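Local coordinates for disulfide isomerase DsbG N-terminal domain-containing protein (Helicobacter pylori, PDB 3TDG), which is probably a dimeric periplasmic thiol-disulfide oxidoreductase of the DsbG type, thought to act as a reductase through a thioredoxin-fold domain, at residues L55-E67 / Y73-L85. Sequence-based numbering, arbitrary orientation.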
loop_
_atom_site.group_PDB
_atom_site.type_symbol
_atom_site.label_atom_id
_atom_site.label_comp_id
_atom_site.label_asym_id
_atom_site.label_seq_id
_atom_site.Cartn_x
_atom_site.Cartn_y
_atom_site.Cartn_z
ATOM N N LEU A 55 -31.168 3.928 -12.699
ATOM C CA LEU A 55 -31.049 4.772 -11.524
ATOM C C LEU A 55 -32.265 5.661 -11.356
ATOM O O LEU A 55 -32.693 6.306 -12.277
ATOM C CB LEU A 55 -29.827 5.654 -11.609
ATOM C CG LEU A 55 -28.443 5.071 -11.780
ATOM C CD1 LEU A 55 -27.497 6.203 -11.915
ATOM C CD2 LEU A 55 -28.093 4.238 -10.624
ATOM N N LYS A 56 -32.816 5.684 -10.158
ATOM C CA LYS A 56 -33.972 6.496 -9.869
ATOM C C LYS A 56 -33.601 7.921 -10.115
ATOM O O LYS A 56 -34.412 8.760 -10.417
ATOM C CB LYS A 56 -34.338 6.378 -8.403
ATOM C CG LYS A 56 -34.490 4.989 -7.884
ATOM C CD LYS A 56 -35.873 4.470 -8.126
ATOM C CE LYS A 56 -36.242 3.382 -7.150
ATOM N NZ LYS A 56 -37.236 2.458 -7.722
ATOM N N SER A 57 -32.325 8.172 -9.979
ATOM C CA SER A 57 -31.814 9.490 -9.827
ATOM C C SER A 57 -31.517 10.188 -11.164
ATOM O O SER A 57 -31.355 11.392 -11.223
ATOM C CB SER A 57 -30.593 9.380 -8.942
ATOM O OG SER A 57 -30.006 10.616 -8.801
ATOM N N SER A 58 -31.482 9.429 -12.240
ATOM C CA SER A 58 -31.302 10.009 -13.548
ATOM C C SER A 58 -32.024 9.249 -14.619
ATOM O O SER A 58 -32.181 8.068 -14.539
ATOM C CB SER A 58 -29.843 10.041 -13.915
ATOM O OG SER A 58 -29.720 10.307 -15.281
ATOM N N GLN A 59 -32.441 9.930 -15.658
ATOM C CA GLN A 59 -33.118 9.249 -16.733
ATOM C C GLN A 59 -32.162 8.825 -17.824
ATOM O O GLN A 59 -32.415 7.882 -18.519
ATOM C CB GLN A 59 -34.203 10.136 -17.332
ATOM C CG GLN A 59 -35.412 10.335 -16.457
ATOM C CD GLN A 59 -36.449 9.243 -16.633
ATOM O OE1 GLN A 59 -36.122 8.058 -16.665
ATOM N NE2 GLN A 59 -37.710 9.639 -16.737
ATOM N N ASP A 60 -31.071 9.539 -17.999
ATOM C CA ASP A 60 -30.139 9.155 -19.038
ATOM C C ASP A 60 -29.103 8.129 -18.560
ATOM O O ASP A 60 -28.627 7.339 -19.320
ATOM C CB ASP A 60 -29.457 10.378 -19.636
ATOM C CG ASP A 60 -28.449 10.021 -20.721
ATOM O OD1 ASP A 60 -28.835 9.450 -21.736
ATOM O OD2 ASP A 60 -27.265 10.328 -20.562
ATOM N N LEU A 61 -28.770 8.147 -17.291
ATOM C CA LEU A 61 -27.712 7.293 -16.759
ATOM C C LEU A 61 -28.172 5.936 -16.247
ATOM O O LEU A 61 -29.153 5.844 -15.508
ATOM C CB LEU A 61 -26.967 8.033 -15.658
ATOM C CG LEU A 61 -26.250 9.305 -16.092
ATOM C CD1 LEU A 61 -25.571 9.901 -14.888
ATOM C CD2 LEU A 61 -25.241 9.015 -17.212
ATOM N N LYS A 62 -27.451 4.886 -16.645
ATOM C CA LYS A 62 -27.686 3.527 -16.150
ATOM C C LYS A 62 -26.459 2.972 -15.408
ATOM O O LYS A 62 -25.333 3.398 -15.652
ATOM C CB LYS A 62 -28.053 2.578 -17.299
ATOM C CG LYS A 62 -29.137 3.107 -18.259
ATOM C CD LYS A 62 -29.765 1.971 -19.051
ATOM C CE LYS A 62 -30.901 1.316 -18.268
ATOM N NZ LYS A 62 -32.114 2.195 -18.246
ATOM N N MET A 63 -26.697 2.014 -14.519
ATOM C CA MET A 63 -25.639 1.309 -13.817
ATOM C C MET A 63 -25.282 0.058 -14.615
ATOM O O MET A 63 -26.150 -0.767 -14.898
ATOM C CB MET A 63 -26.095 0.946 -12.408
ATOM C CG MET A 63 -24.967 0.724 -11.412
ATOM S SD MET A 63 -24.287 -0.930 -11.491
ATOM C CE MET A 63 -25.651 -1.903 -10.840
ATOM N N VAL A 64 -24.006 -0.056 -14.993
ATOM C CA VAL A 64 -23.506 -1.197 -15.762
ATOM C C VAL A 64 -22.289 -1.817 -15.074
ATOM O O VAL A 64 -21.361 -1.101 -14.661
ATOM C CB VAL A 64 -23.121 -0.779 -17.210
ATOM C CG1 VAL A 64 -22.687 -1.983 -18.042
ATOM C CG2 VAL A 64 -24.291 -0.068 -17.912
ATOM N N VAL A 65 -22.304 -3.135 -14.927
ATOM C CA VAL A 65 -21.120 -3.881 -14.500
ATOM C C VAL A 65 -20.564 -4.643 -15.702
ATOM O O VAL A 65 -21.325 -5.256 -16.465
ATOM C CB VAL A 65 -21.422 -4.821 -13.311
ATOM C CG1 VAL A 65 -20.158 -5.594 -12.863
ATOM C CG2 VAL A 65 -21.969 -3.999 -12.146
ATOM N N ILE A 66 -19.243 -4.576 -15.870
ATOM C CA ILE A 66 -18.544 -5.215 -16.974
ATOM C C ILE A 66 -17.463 -6.128 -16.422
ATOM O O ILE A 66 -17.080 -5.995 -15.265
ATOM C CB ILE A 66 -17.933 -4.177 -17.987
ATOM C CG1 ILE A 66 -16.868 -3.279 -17.346
ATOM C CG2 ILE A 66 -19.036 -3.357 -18.696
ATOM C CD1 ILE A 66 -15.455 -3.944 -17.259
ATOM N N GLU A 67 -16.990 -7.063 -17.247
ATOM C CA GLU A 67 -15.861 -7.912 -16.906
ATOM C C GLU A 67 -14.658 -7.500 -17.740
ATOM O O GLU A 67 -14.756 -7.427 -18.953
ATOM C CB GLU A 67 -16.191 -9.367 -17.216
ATOM C CG GLU A 67 -15.087 -10.335 -16.817
ATOM C CD GLU A 67 -15.280 -11.698 -17.450
ATOM O OE1 GLU A 67 -15.317 -11.784 -18.702
ATOM O OE2 GLU A 67 -15.405 -12.681 -16.689
ATOM N N TYR A 73 -11.678 -9.086 -13.498
ATOM C CA TYR A 73 -12.293 -8.211 -12.498
ATOM C C TYR A 73 -13.625 -7.666 -13.001
ATOM O O TYR A 73 -13.770 -7.352 -14.192
ATOM C CB TYR A 73 -11.359 -7.058 -12.109
ATOM C CG TYR A 73 -10.121 -7.506 -11.360
ATOM C CD1 TYR A 73 -10.135 -8.667 -10.585
ATOM C CD2 TYR A 73 -8.945 -6.756 -11.396
ATOM C CE1 TYR A 73 -9.014 -9.080 -9.883
ATOM C CE2 TYR A 73 -7.809 -7.167 -10.692
ATOM C CZ TYR A 73 -7.856 -8.333 -9.949
ATOM O OH TYR A 73 -6.760 -8.768 -9.240
ATOM N N ASN A 74 -14.607 -7.614 -12.099
ATOM C CA ASN A 74 -15.894 -7.009 -12.394
ATOM C C ASN A 74 -15.814 -5.542 -12.027
ATOM O O ASN A 74 -15.415 -5.201 -10.915
ATOM C CB ASN A 74 -17.020 -7.673 -11.609
ATOM C CG ASN A 74 -17.339 -9.078 -12.095
ATOM O OD1 ASN A 74 -16.518 -9.752 -12.736
ATOM N ND2 ASN A 74 -18.535 -9.533 -11.770
ATOM N N ILE A 75 -16.194 -4.678 -12.964
ATOM C CA ILE A 75 -16.023 -3.239 -12.797
ATOM C C ILE A 75 -17.383 -2.578 -12.968
ATOM O O ILE A 75 -18.020 -2.743 -14.013
ATOM C CB ILE A 75 -15.049 -2.657 -13.858
ATOM C CG1 ILE A 75 -13.728 -3.464 -13.914
ATOM C CG2 ILE A 75 -14.815 -1.141 -13.629
ATOM C CD1 ILE A 75 -12.869 -3.358 -12.625
ATOM N N PRO A 76 -17.847 -1.856 -11.929
ATOM C CA PRO A 76 -19.096 -1.101 -11.985
ATOM C C PRO A 76 -18.933 0.296 -12.583
ATOM O O PRO A 76 -17.974 1.013 -12.282
ATOM C CB PRO A 76 -19.524 -1.041 -10.512
ATOM C CG PRO A 76 -18.239 -1.012 -9.771
ATOM C CD PRO A 76 -17.331 -1.956 -10.551
ATOM N N LEU A 77 -19.892 0.660 -13.426
ATOM C CA LEU A 77 -19.881 1.898 -14.203
ATOM C C LEU A 77 -21.235 2.599 -14.169
ATOM O O LEU A 77 -22.285 1.957 -14.004
ATOM C CB LEU A 77 -19.590 1.567 -15.680
ATOM C CG LEU A 77 -18.454 0.587 -16.026
ATOM C CD1 LEU A 77 -18.516 0.179 -17.512
ATOM C CD2 LEU A 77 -17.107 1.211 -15.675
ATOM N N VAL A 78 -21.209 3.906 -14.382
ATOM C CA VAL A 78 -22.412 4.636 -14.797
ATOM C C VAL A 78 -22.219 4.985 -16.274
ATOM O O VAL A 78 -21.165 5.499 -16.673
ATOM C CB VAL A 78 -22.684 5.879 -13.885
ATOM C CG1 VAL A 78 -23.776 6.757 -14.457
ATOM C CG2 VAL A 78 -23.104 5.407 -12.491
ATOM N N VAL A 79 -23.221 4.662 -17.084
ATOM C CA VAL A 79 -23.134 4.788 -18.537
ATOM C C VAL A 79 -24.359 5.542 -19.091
ATOM O O VAL A 79 -25.494 5.289 -18.672
ATOM C CB VAL A 79 -22.999 3.386 -19.205
ATOM C CG1 VAL A 79 -22.982 3.485 -20.719
ATOM C CG2 VAL A 79 -21.744 2.649 -18.710
ATOM N N SER A 80 -24.130 6.472 -20.015
ATOM C CA SER A 80 -25.238 7.162 -20.690
ATOM C C SER A 80 -26.056 6.206 -21.573
ATOM O O SER A 80 -25.605 5.094 -21.892
ATOM C CB SER A 80 -24.739 8.363 -21.500
ATOM O OG SER A 80 -23.843 7.958 -22.519
ATOM N N LYS A 81 -27.262 6.649 -21.942
ATOM C CA LYS A 81 -28.181 5.900 -22.811
ATOM C C LYS A 81 -27.565 5.477 -24.135
ATOM O O LYS A 81 -27.746 4.340 -24.579
ATOM C CB LYS A 81 -29.434 6.744 -23.105
ATOM C CG LYS A 81 -30.569 6.562 -22.117
ATOM C CD LYS A 81 -31.853 7.197 -22.660
ATOM C CE LYS A 81 -33.069 6.851 -21.802
ATOM N NZ LYS A 81 -33.510 5.425 -21.980
ATOM N N ASP A 82 -26.851 6.394 -24.781
ATOM C CA ASP A 82 -26.222 6.068 -26.056
ATOM C C ASP A 82 -24.891 5.294 -25.904
ATOM O O ASP A 82 -24.294 4.898 -26.894
ATOM C CB ASP A 82 -26.050 7.332 -26.907
ATOM C CG ASP A 82 -25.170 8.372 -26.246
ATOM O OD1 ASP A 82 -24.994 9.446 -26.859
ATOM O OD2 ASP A 82 -24.633 8.129 -25.134
ATOM N N GLY A 83 -24.450 5.059 -24.665
ATOM C CA GLY A 83 -23.208 4.325 -24.400
ATOM C C GLY A 83 -21.937 5.106 -24.693
ATOM O O GLY A 83 -20.850 4.524 -24.749
ATOM N N ASN A 84 -22.066 6.425 -24.858
ATOM C CA ASN A 84 -20.954 7.291 -25.232
ATOM C C ASN A 84 -20.210 7.953 -24.079
ATOM O O ASN A 84 -19.170 8.569 -24.293
ATOM C CB ASN A 84 -21.421 8.361 -26.220
ATOM C CG ASN A 84 -21.579 7.812 -27.625
ATOM O OD1 ASN A 84 -20.743 7.040 -28.101
ATOM N ND2 ASN A 84 -22.648 8.209 -28.295
ATOM N N LEU A 85 -20.767 7.867 -22.872
ATOM C CA LEU A 85 -20.122 8.400 -21.671
ATOM C C LEU A 85 -20.110 7.303 -20.604
ATOM O O LEU A 85 -21.122 6.660 -20.329
ATOM C CB LEU A 85 -20.842 9.663 -21.173
ATOM C CG LEU A 85 -20.425 10.276 -19.823
ATOM C CD1 LEU A 85 -18.988 10.810 -19.844
ATOM C CD2 LEU A 85 -21.405 11.364 -19.431
#
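Strands 62-67 and 74-79 form the antiparallel beta hairpin at the centre of the four-stranded N-terminal sheet of this DsbG-like protein. Three hydrogen-bonded pairs, Lys-62 with Val-79, Val-64 with Leu-77 and Ile-66 with Ile-75, each carry two backbone bonds; Leu-77 N reaches Val-64 O at 2.6 Å, a short bond bent to 141° at the hydrogen. On the face of these pairs, Val-64 CG2 lies 3.8 Å from Val-79 CG2. Ile-66 holds CG1 between its own N and carbonyl carbon (chi1 63°), and with a second bend at chi2 (82°), CD1 comes to 3.7 Å from Ile-75 CB. Its CG2 meets Leu-77 CD1 at 3.8 Å, the two side chains crossing almost perpendicularly. The other face carries Met-63, Val-65, Val-78 and Pro-76, with Val-65 CG2 4.2 Å from Pro-76 CB. Next to Lys-62 in the chain, Leu-61 wraps Val-78 CG1, its CB and CD1 both at 3.6 Å. Asp-60 turns its carboxylate towards the 80-83 turn, where Lys-81 N donates to OD1 at 3.2 Å from above the carboxylate plane. Asp-82 OD2 accepts from Ser-80 OG within that turn and from Asn-84 N just after it, the latter an Asx turn. Strand 48-54 flanks 62-67, with Arg-48 forming a salt bridge to Glu-67; Met-63 packs on Thr-107 of the long helix 98-129, Val-79 on Leu-35 of helix 33-43, and Leu-61 on Leu-61 of the second subunit.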